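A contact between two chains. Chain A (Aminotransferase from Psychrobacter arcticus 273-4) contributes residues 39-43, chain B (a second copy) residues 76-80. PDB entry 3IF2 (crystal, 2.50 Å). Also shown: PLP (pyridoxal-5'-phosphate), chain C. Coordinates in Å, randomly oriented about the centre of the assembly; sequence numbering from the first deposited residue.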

# COMPACT_ATOMS: atom_id res chain seq x y z
N GLY A 39 -12.62 17.27 -6.83
CA GLY A 39 -12.07 16.18 -6.00
C GLY A 39 -13.01 15.00 -5.80
O GLY A 39 -14.19 15.05 -6.21
N GLY A 40 -12.47 13.95 -5.18
CA GLY A 40 -13.18 12.73 -4.81
C GLY A 40 -13.19 12.47 -3.31
O GLY A 40 -13.57 11.37 -2.87
N ASN A 41 -12.80 13.45 -2.49
CA ASN A 41 -12.77 13.30 -1.03
C ASN A 41 -14.20 13.37 -0.52
O ASN A 41 -14.93 14.26 -0.97
CB ASN A 41 -11.92 14.41 -0.35
CG ASN A 41 -11.41 13.99 1.07
OD1 ASN A 41 -10.48 13.20 1.20
ND2 ASN A 41 -12.02 14.56 2.12
N PRO A 42 -14.63 12.46 0.39
CA PRO A 42 -16.00 12.57 0.98
C PRO A 42 -16.17 13.80 1.86
O PRO A 42 -15.19 14.36 2.33
CB PRO A 42 -16.07 11.34 1.88
CG PRO A 42 -14.63 11.15 2.32
CD PRO A 42 -13.87 11.37 1.05
N ALA A 43 -17.42 14.19 2.09
CA ALA A 43 -17.79 15.38 2.91
C ALA A 43 -17.41 15.26 4.38
O ALA A 43 -17.17 14.16 4.85
CB ALA A 43 -19.30 15.61 2.81
N1 PLP C . -14.09 3.02 -6.40
C2 PLP C . -14.69 4.18 -6.83
C2A PLP C . -15.92 4.06 -7.68
C3 PLP C . -14.16 5.44 -6.45
O3 PLP C . -14.73 6.61 -6.85
C4 PLP C . -12.99 5.49 -5.66
C4A PLP C . -12.31 6.85 -5.51
O4A PLP C . -11.95 7.28 -4.41
C5 PLP C . -12.38 4.27 -5.23
C6 PLP C . -12.96 3.05 -5.62
C5A PLP C . -11.08 4.21 -4.39
O4P PLP C . -11.30 4.27 -3.00
P PLP C . -10.12 3.91 -1.97
O1P PLP C . -8.78 3.47 -2.48
O2P PLP C . -10.74 2.78 -1.21
O3P PLP C . -9.94 5.13 -1.16
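Chain B, residues 76-80: MANYS

Neither helix nor strand is found in the chain A stretch. Its phi/psi pairs pass from -119/12 at A:Gly40 to -76/134, -66/161 and -66/163 at A:Asn41, A:Pro42 and A:Ala43, so the backbone is extended from A:Asn41 onward. Chain B enters from a helix that begins earlier in the chain and includes B:Met76 (-58/-53, a selenomethionine); by B:Asn78 (-135/144) and B:Tyr79 (-70/142) it too is extended. The closest CA atoms are those of A:Asn41 and B:Asn78, 6.6 Å apart, which places the middle residues of the two stretches against each other, and by their first-to-last CA vectors the stretches run in roughly opposite directions. The contact is small, burying 195 Å² summed over both sides.

A:Asn41 carries most of chain A's share, 70 Å². Its CA-to-CB bond points sideways, but with chi1 at -158° (t) and chi2 at 76° the amide group comes nearer to chain B. There it meets backbone polar groups in both of its roles. A:Asn41 OD1 accepts a hydrogen bond from B:Tyr79 N at 3.0 Å, nearly straight with an N-H...acceptor angle of 166°. A:Asn41 ND2 donates to B:Ala77 O at 3.4 Å and 150°, a weak bond. One side chain thus spans the backbone on both sides of B:Asn78, whose own OD1 lies 3.1 Å from A:Asn41 ND2.

B:Tyr79, with chi1 at -73° (m), also starts sideways and brings its ring nearer to chain A. A:Gly40 O lies at the ring edge, 4.0 Å from B:Tyr79 CE2, while A:Pro42 CD makes a looser apolar approach to that same CE2 at 4.5 Å. Beyond these contacts the ring reaches the cofactor: B:Tyr79 OH donates a hydrogen bond to PLP O3P at 2.7 Å, so B:Tyr79 donates from its backbone N to A:Asn41 and from its hydroxyl to the phosphate.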

# COMPACT_ATOMS: atom_id res chain seq x y z
N MSE B 76 -7.72 11.15 9.67
CA MSE B 76 -8.68 10.10 9.26
C MSE B 76 -9.55 10.45 8.04
O MSE B 76 -9.66 9.69 7.10
CB MSE B 76 -9.71 9.84 10.38
CG MSE B 76 -9.54 8.60 11.09
SE MSE B 76 -10.79 8.60 12.56
CE MSE B 76 -9.43 9.26 13.81
N ALA B 77 -10.21 11.61 8.15
CA ALA B 77 -11.24 12.05 7.22
C ALA B 77 -10.81 12.54 5.87
O ALA B 77 -11.69 12.79 5.06
CB ALA B 77 -12.16 13.08 7.90
N ASN B 78 -9.51 12.65 5.61
CA ASN B 78 -9.00 13.17 4.33
C ASN B 78 -7.87 12.37 3.71
O ASN B 78 -6.99 11.87 4.42
CB ASN B 78 -8.46 14.58 4.55
CG ASN B 78 -9.51 15.53 5.01
OD1 ASN B 78 -10.32 16.02 4.20
ND2 ASN B 78 -9.54 15.80 6.32
N TYR B 79 -7.87 12.29 2.38
CA TYR B 79 -6.76 11.69 1.66
C TYR B 79 -5.57 12.63 1.78
O TYR B 79 -5.75 13.84 1.71
CB TYR B 79 -7.03 11.60 0.14
CG TYR B 79 -8.02 10.57 -0.29
CD1 TYR B 79 -7.67 9.23 -0.36
CD2 TYR B 79 -9.30 10.94 -0.71
CE1 TYR B 79 -8.58 8.26 -0.78
CE2 TYR B 79 -10.22 9.98 -1.13
CZ TYR B 79 -9.84 8.64 -1.17
OH TYR B 79 -10.73 7.68 -1.58
N SER B 80 -4.36 12.08 1.92
CA SER B 80 -3.16 12.91 1.83
C SER B 80 -2.91 13.14 0.33
O SER B 80 -3.57 12.54 -0.54
CB SER B 80 -1.93 12.24 2.44
OG SER B 80 -1.38 11.21 1.62